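PDB 4HBS: putative hydrolase from Bacteroides ovatus, which is of unknown function but, as a five-bladed beta-propeller of the beta-fructosidase clan, may hydrolyse glycosidic bonds. Local coordinates for residues K36-T50 with R396-D410. Numbering follows the deposited sequence.
Sequences KVFVYKDLKYNALFT and RPYFYRVFNWESLYD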
loop_
_atom_site.group_PDB
_atom_site.type_symbol
_atom_site.label_atom_id
_atom_site.label_comp_id
_atom_site.label_asym_id
_atom_site.label_seq_id
_atom_site.Cartn_x
_atom_site.Cartn_y
_atom_site.Cartn_z
ATOM N N LYS A 36 -13.582 18.133 -14.848
ATOM C CA LYS A 36 -13.280 18.990 -13.679
ATOM C C LYS A 36 -12.183 18.350 -12.761
ATOM O O LYS A 36 -11.705 19.008 -11.822
ATOM C CB LYS A 36 -14.543 19.256 -12.827
ATOM C CG LYS A 36 -15.681 19.999 -13.512
ATOM C CD LYS A 36 -16.746 20.413 -12.475
ATOM C CE LYS A 36 -17.846 21.297 -13.021
ATOM N NZ LYS A 36 -19.195 20.708 -12.822
ATOM N N VAL A 37 -11.825 17.063 -12.997
ATOM C CA VAL A 37 -10.839 16.362 -12.186
ATOM C C VAL A 37 -9.462 16.516 -12.850
ATOM O O VAL A 37 -9.286 16.095 -13.985
ATOM C CB VAL A 37 -11.260 14.882 -12.000
ATOM C CG1 VAL A 37 -10.149 14.064 -11.338
ATOM C CG2 VAL A 37 -12.547 14.796 -11.178
ATOM N N PHE A 38 -8.494 17.135 -12.141
ATOM C CA PHE A 38 -7.134 17.342 -12.650
ATOM C C PHE A 38 -6.221 16.274 -12.098
ATOM O O PHE A 38 -6.063 16.183 -10.889
ATOM C CB PHE A 38 -6.633 18.739 -12.290
ATOM C CG PHE A 38 -7.563 19.801 -12.817
ATOM C CD1 PHE A 38 -7.543 20.159 -14.162
ATOM C CD2 PHE A 38 -8.568 20.330 -12.013
ATOM C CE1 PHE A 38 -8.447 21.098 -14.669
ATOM C CE2 PHE A 38 -9.471 21.273 -12.523
ATOM C CZ PHE A 38 -9.412 21.639 -13.851
ATOM N N VAL A 39 -5.669 15.430 -12.989
ATOM C CA VAL A 39 -4.768 14.327 -12.645
ATOM C C VAL A 39 -3.365 14.705 -13.077
ATOM O O VAL A 39 -3.181 15.225 -14.182
ATOM C CB VAL A 39 -5.209 13.009 -13.319
ATOM C CG1 VAL A 39 -4.299 11.859 -12.913
ATOM C CG2 VAL A 39 -6.657 12.675 -12.994
ATOM N N TYR A 40 -2.373 14.411 -12.226
ATOM C CA TYR A 40 -0.978 14.732 -12.489
ATOM C C TYR A 40 -0.079 13.581 -12.208
ATOM O O TYR A 40 -0.354 12.817 -11.288
ATOM C CB TYR A 40 -0.514 15.863 -11.565
ATOM C CG TYR A 40 -1.211 17.180 -11.751
ATOM C CD1 TYR A 40 -2.422 17.441 -11.125
ATOM C CD2 TYR A 40 -0.611 18.213 -12.460
ATOM C CE1 TYR A 40 -3.075 18.665 -11.290
ATOM C CE2 TYR A 40 -1.239 19.451 -12.612
ATOM C CZ TYR A 40 -2.469 19.675 -12.020
ATOM O OH TYR A 40 -3.105 20.880 -12.176
ATOM N N LYS A 41 1.054 13.516 -12.915
ATOM C CA LYS A 41 2.119 12.575 -12.616
ATOM C C LYS A 41 3.023 13.287 -11.610
ATOM O O LYS A 41 3.491 14.378 -11.933
ATOM C CB LYS A 41 2.932 12.226 -13.882
ATOM C CG LYS A 41 2.215 11.451 -14.944
ATOM C CD LYS A 41 3.084 11.357 -16.217
ATOM C CE LYS A 41 2.675 10.224 -17.141
ATOM N NZ LYS A 41 2.651 10.641 -18.576
ATOM N N ASP A 42 3.269 12.737 -10.415
ATOM C CA ASP A 42 4.193 13.394 -9.472
ATOM C C ASP A 42 5.632 12.983 -9.872
ATOM O O ASP A 42 6.075 11.883 -9.531
ATOM C CB ASP A 42 3.864 13.035 -7.998
ATOM C CG ASP A 42 4.606 13.868 -6.967
ATOM O OD1 ASP A 42 5.741 14.290 -7.251
ATOM O OD2 ASP A 42 4.045 14.096 -5.875
ATOM N N LEU A 43 6.348 13.859 -10.624
ATOM C CA LEU A 43 7.694 13.536 -11.100
ATOM C C LEU A 43 8.715 13.653 -9.980
ATOM O O LEU A 43 9.755 12.995 -10.060
ATOM C CB LEU A 43 8.103 14.400 -12.288
ATOM C CG LEU A 43 7.120 14.480 -13.476
ATOM C CD1 LEU A 43 7.730 15.267 -14.603
ATOM C CD2 LEU A 43 6.703 13.101 -13.970
ATOM N N LYS A 44 8.422 14.462 -8.923
ATOM C CA LYS A 44 9.308 14.611 -7.751
ATOM C C LYS A 44 9.409 13.286 -7.014
ATOM O O LYS A 44 10.510 12.869 -6.653
ATOM C CB LYS A 44 8.755 15.693 -6.797
ATOM C CG LYS A 44 9.700 16.174 -5.714
ATOM C CD LYS A 44 8.997 17.196 -4.809
ATOM C CE LYS A 44 9.755 18.487 -4.658
ATOM N NZ LYS A 44 10.852 18.401 -3.651
ATOM N N TYR A 45 8.245 12.621 -6.784
ATOM C CA TYR A 45 8.201 11.339 -6.076
ATOM C C TYR A 45 8.677 10.236 -6.981
ATOM O O TYR A 45 9.461 9.424 -6.534
ATOM C CB TYR A 45 6.822 11.047 -5.474
ATOM C CG TYR A 45 6.722 11.642 -4.090
ATOM C CD1 TYR A 45 6.689 13.019 -3.908
ATOM C CD2 TYR A 45 6.854 10.844 -2.960
ATOM C CE1 TYR A 45 6.717 13.583 -2.636
ATOM C CE2 TYR A 45 6.911 11.397 -1.683
ATOM C CZ TYR A 45 6.869 12.772 -1.523
ATOM O OH TYR A 45 6.956 13.301 -0.249
ATOM N N ASN A 46 8.312 10.239 -8.266
ATOM C CA ASN A 46 8.845 9.240 -9.200
ATOM C C ASN A 46 10.388 9.280 -9.184
ATOM O O ASN A 46 11.010 8.226 -9.235
ATOM C CB ASN A 46 8.318 9.468 -10.624
ATOM C CG ASN A 46 6.861 9.129 -10.788
ATOM O OD1 ASN A 46 6.175 8.772 -9.832
ATOM N ND2 ASN A 46 6.340 9.229 -12.002
ATOM N N ALA A 47 10.996 10.492 -9.032
ATOM C CA ALA A 47 12.455 10.656 -8.966
ATOM C C ALA A 47 12.992 10.161 -7.645
ATOM O O ALA A 47 14.040 9.510 -7.634
ATOM C CB ALA A 47 12.843 12.110 -9.166
ATOM N N LEU A 48 12.281 10.430 -6.530
ATOM C CA LEU A 48 12.714 9.947 -5.216
ATOM C C LEU A 48 12.877 8.427 -5.199
ATOM O O LEU A 48 13.846 7.938 -4.625
ATOM C CB LEU A 48 11.732 10.357 -4.107
ATOM C CG LEU A 48 11.875 11.756 -3.559
ATOM C CD1 LEU A 48 10.701 12.084 -2.648
ATOM C CD2 LEU A 48 13.218 11.936 -2.814
ATOM N N PHE A 49 11.969 7.688 -5.862
ATOM C CA PHE A 49 12.020 6.234 -5.921
ATOM C C PHE A 49 12.685 5.718 -7.230
ATOM O O PHE A 49 12.458 4.577 -7.626
ATOM C CB PHE A 49 10.621 5.664 -5.712
ATOM C CG PHE A 49 10.126 5.961 -4.308
ATOM C CD1 PHE A 49 9.574 7.201 -3.992
ATOM C CD2 PHE A 49 10.247 5.019 -3.298
ATOM C CE1 PHE A 49 9.135 7.481 -2.698
ATOM C CE2 PHE A 49 9.819 5.307 -2.002
ATOM C CZ PHE A 49 9.255 6.537 -1.712
ATOM N N THR A 50 13.555 6.551 -7.862
ATOM C CA THR A 50 14.428 6.179 -8.978
ATOM C C THR A 50 15.787 6.217 -8.343
ATOM O O THR A 50 16.430 7.269 -8.358
ATOM C CB THR A 50 14.292 7.115 -10.173
ATOM O OG1 THR A 50 12.937 7.232 -10.522
ATOM C CG2 THR A 50 15.021 6.616 -11.371
ATOM N N ARG A 396 8.615 -0.786 -9.603
ATOM C CA ARG A 396 8.742 0.318 -8.657
ATOM C C ARG A 396 7.475 1.145 -8.700
ATOM O O ARG A 396 6.729 1.077 -9.701
ATOM C CB ARG A 396 9.999 1.185 -8.907
ATOM C CG ARG A 396 10.376 1.401 -10.340
ATOM C CD ARG A 396 9.563 2.489 -10.985
ATOM N NE ARG A 396 10.376 3.683 -11.185
ATOM C CZ ARG A 396 10.310 4.816 -10.485
ATOM N NH1 ARG A 396 9.415 4.964 -9.516
ATOM N NH2 ARG A 396 11.121 5.821 -10.769
ATOM N N PRO A 397 7.179 1.912 -7.618
ATOM C CA PRO A 397 5.951 2.696 -7.626
ATOM C C PRO A 397 6.031 3.913 -8.514
ATOM O O PRO A 397 7.099 4.458 -8.740
ATOM C CB PRO A 397 5.767 3.090 -6.161
ATOM C CG PRO A 397 7.112 3.067 -5.586
ATOM C CD PRO A 397 7.930 2.100 -6.359
ATOM N N TYR A 398 4.893 4.309 -9.033
ATOM C CA TYR A 398 4.735 5.517 -9.829
ATOM C C TYR A 398 3.665 6.311 -9.106
ATOM O O TYR A 398 2.690 5.711 -8.656
ATOM C CB TYR A 398 4.380 5.172 -11.274
ATOM C CG TYR A 398 5.586 4.698 -12.048
ATOM C CD1 TYR A 398 6.596 5.585 -12.419
ATOM C CD2 TYR A 398 5.745 3.356 -12.383
ATOM C CE1 TYR A 398 7.703 5.162 -13.153
ATOM C CE2 TYR A 398 6.858 2.917 -13.108
ATOM C CZ TYR A 398 7.820 3.832 -13.511
ATOM O OH TYR A 398 8.926 3.428 -14.213
ATOM N N PHE A 399 3.892 7.614 -8.891
ATOM C CA PHE A 399 3.003 8.454 -8.102
ATOM C C PHE A 399 2.136 9.402 -8.952
ATOM O O PHE A 399 2.562 9.886 -10.007
ATOM C CB PHE A 399 3.838 9.250 -7.103
ATOM C CG PHE A 399 4.557 8.349 -6.131
ATOM C CD1 PHE A 399 5.764 7.746 -6.478
ATOM C CD2 PHE A 399 3.991 8.030 -4.905
ATOM C CE1 PHE A 399 6.431 6.917 -5.585
ATOM C CE2 PHE A 399 4.650 7.175 -4.020
ATOM C CZ PHE A 399 5.870 6.634 -4.366
ATOM N N TYR A 400 0.902 9.649 -8.467
ATOM C CA TYR A 400 -0.074 10.546 -9.095
ATOM C C TYR A 400 -0.738 11.422 -8.049
ATOM O O TYR A 400 -0.853 11.010 -6.909
ATOM C CB TYR A 400 -1.176 9.745 -9.839
ATOM C CG TYR A 400 -0.627 8.782 -10.858
ATOM C CD1 TYR A 400 -0.144 7.535 -10.477
ATOM C CD2 TYR A 400 -0.547 9.130 -12.201
ATOM C CE1 TYR A 400 0.408 6.661 -11.404
ATOM C CE2 TYR A 400 0.029 8.273 -13.136
ATOM C CZ TYR A 400 0.498 7.035 -12.734
ATOM O OH TYR A 400 1.090 6.205 -13.653
ATOM N N ARG A 401 -1.199 12.605 -8.437
ATOM C CA ARG A 401 -1.968 13.505 -7.567
ATOM C C ARG A 401 -3.250 13.864 -8.307
ATOM O O ARG A 401 -3.190 14.159 -9.509
ATOM C CB ARG A 401 -1.181 14.760 -7.196
ATOM C CG ARG A 401 0.159 14.462 -6.548
ATOM C CD ARG A 401 0.463 15.337 -5.352
ATOM N NE ARG A 401 1.708 14.901 -4.708
ATOM C CZ ARG A 401 2.070 15.160 -3.451
ATOM N NH1 ARG A 401 1.284 15.884 -2.655
ATOM N NH2 ARG A 401 3.224 14.701 -2.979
ATOM N N VAL A 402 -4.403 13.758 -7.632
ATOM C CA VAL A 402 -5.704 14.081 -8.209
ATOM C C VAL A 402 -6.225 15.292 -7.472
ATOM O O VAL A 402 -6.457 15.217 -6.264
ATOM C CB VAL A 402 -6.712 12.901 -8.139
ATOM C CG1 VAL A 402 -7.973 13.208 -8.940
ATOM C CG2 VAL A 402 -6.081 11.598 -8.622
ATOM N N PHE A 403 -6.390 16.415 -8.183
ATOM C CA PHE A 403 -6.946 17.637 -7.598
ATOM C C PHE A 403 -8.390 17.790 -8.026
ATOM O O PHE A 403 -8.740 17.483 -9.172
ATOM C CB PHE A 403 -6.155 18.859 -8.018
ATOM C CG PHE A 403 -4.773 18.907 -7.434
ATOM C CD1 PHE A 403 -3.760 18.110 -7.947
ATOM C CD2 PHE A 403 -4.458 19.812 -6.427
ATOM C CE1 PHE A 403 -2.471 18.184 -7.435
ATOM C CE2 PHE A 403 -3.168 19.886 -5.915
ATOM C CZ PHE A 403 -2.183 19.067 -6.417
ATOM N N ASN A 404 -9.232 18.247 -7.105
ATOM C CA ASN A 404 -10.644 18.470 -7.358
ATOM C C ASN A 404 -11.405 17.130 -7.626
ATOM O O ASN A 404 -12.425 17.125 -8.314
ATOM C CB ASN A 404 -10.814 19.482 -8.510
ATOM C CG ASN A 404 -12.036 20.355 -8.415
ATOM O OD1 ASN A 404 -12.606 20.577 -7.335
ATOM N ND2 ASN A 404 -12.465 20.885 -9.549
ATOM N N TRP A 405 -10.916 16.012 -7.029
ATOM C CA TRP A 405 -11.559 14.676 -7.064
ATOM C C TRP A 405 -13.009 14.730 -6.531
ATOM O O TRP A 405 -13.858 13.968 -6.980
ATOM C CB TRP A 405 -10.749 13.650 -6.241
ATOM C CG TRP A 405 -10.479 14.058 -4.818
ATOM C CD1 TRP A 405 -9.432 14.803 -4.363
ATOM C CD2 TRP A 405 -11.332 13.837 -3.688
ATOM N NE1 TRP A 405 -9.566 15.036 -3.017
ATOM C CE2 TRP A 405 -10.734 14.473 -2.581
ATOM C CE3 TRP A 405 -12.565 13.190 -3.511
ATOM C CZ2 TRP A 405 -11.302 14.439 -1.305
ATOM C CZ3 TRP A 405 -13.141 13.184 -2.253
ATOM C CH2 TRP A 405 -12.513 13.805 -1.168
ATOM N N GLU A 406 -13.272 15.648 -5.575
ATOM C CA GLU A 406 -14.591 15.905 -4.958
ATOM C C GLU A 406 -15.697 16.214 -6.002
ATOM O O GLU A 406 -16.860 15.904 -5.753
ATOM C CB GLU A 406 -14.489 17.107 -3.986
ATOM C CG GLU A 406 -13.509 16.918 -2.833
ATOM C CD GLU A 406 -12.195 17.687 -2.899
ATOM O OE1 GLU A 406 -11.599 17.766 -4.000
ATOM O OE2 GLU A 406 -11.726 18.143 -1.828
ATOM N N SER A 407 -15.324 16.844 -7.155
ATOM C CA SER A 407 -16.228 17.224 -8.256
ATOM C C SER A 407 -17.052 16.096 -8.814
ATOM O O SER A 407 -18.133 16.359 -9.312
ATOM C CB SER A 407 -15.435 17.797 -9.419
ATOM O OG SER A 407 -14.663 18.903 -8.998
ATOM N N LEU A 408 -16.554 14.846 -8.769
ATOM C CA LEU A 408 -17.259 13.694 -9.337
ATOM C C LEU A 408 -18.738 13.606 -8.935
ATOM O O LEU A 408 -19.550 13.187 -9.767
ATOM C CB LEU A 408 -16.552 12.390 -8.954
ATOM C CG LEU A 408 -15.207 12.117 -9.645
ATOM C CD1 LEU A 408 -14.594 10.876 -9.106
ATOM C CD2 LEU A 408 -15.362 11.999 -11.153
ATOM N N TYR A 409 -19.097 14.039 -7.708
ATOM C CA TYR A 409 -20.479 14.003 -7.228
ATOM C C TYR A 409 -21.172 15.397 -7.278
ATOM O O TYR A 409 -22.175 15.594 -6.586
ATOM C CB TYR A 409 -20.493 13.425 -5.806
ATOM C CG TYR A 409 -19.929 12.021 -5.756
ATOM C CD1 TYR A 409 -20.587 10.964 -6.373
ATOM C CD2 TYR A 409 -18.714 11.757 -5.139
ATOM C CE1 TYR A 409 -20.057 9.677 -6.365
ATOM C CE2 TYR A 409 -18.191 10.466 -5.089
ATOM C CZ TYR A 409 -18.850 9.432 -5.732
ATOM O OH TYR A 409 -18.310 8.166 -5.713
ATOM N N ASP A 410 -20.674 16.334 -8.144
ATOM C CA ASP A 410 -21.246 17.688 -8.327
ATOM C C ASP A 410 -22.670 17.625 -8.804
ATOM O O ASP A 410 -23.563 18.182 -8.171
ATOM C CB ASP A 410 -20.460 18.511 -9.402
ATOM C CG ASP A 410 -19.299 19.361 -8.932
ATOM O OD1 ASP A 410 -19.105 19.483 -7.693
ATOM O OD2 ASP A 410 -18.624 19.969 -9.800
HETATM O O HOH W 1 3.457 9.073 -12.449
#
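Asp-42 turns CG away from its own backbone N (chi1 -169°) and Arg-401 bends at chi2, which brings carboxylate and guanidinium together in a salt bridge. OD2 of Asp-42 accepts from NE of Arg-401 at 2.7 Å, on the anti side but tilted from the carboxylate plane, and weakly from NH2; the two flat groups are turned 51° apart. OD1 of Asp-42 takes the N-H of Tyr-45 at 3.0 Å, an N-cap bond; the same carboxylate thus caps helix 43-48 and holds a side chain of strand 399-403. Replacing Arg-401 by a leucine would probably leave the buried carboxylate of Asp-42 without this positive partner and take one from Glu-370, which pairs with NH1. Past the cap, OD1 of Asn-46 receives the N-H of Phe-399 at 2.7 Å, nearly straight (175°) and in the carbonyl plane, while a water links ND2 of Asn-46 to O of Phe-399. CB of Tyr-45 sits over the face of the Phe-399 ring, and Phe-49 completes the aromatic cluster. Strands 38-42 and 399-403 pair antiparallel. On the face carrying Phe-38, Tyr-40, Arg-401 and Phe-403, CE1 of Tyr-40 lies 3.5 Å from CD1 of Phe-403. At the far end, NZ of Lys-36, which also donates to O of Asn-10, forms a salt bridge with OD2 of Asp-410. Strands from near both chain ends thus share one antiparallel sheet, consistent with closure of a beta-propeller ring, with strand 24-26 beyond 38-42 and strand 371-377 beyond 399-403.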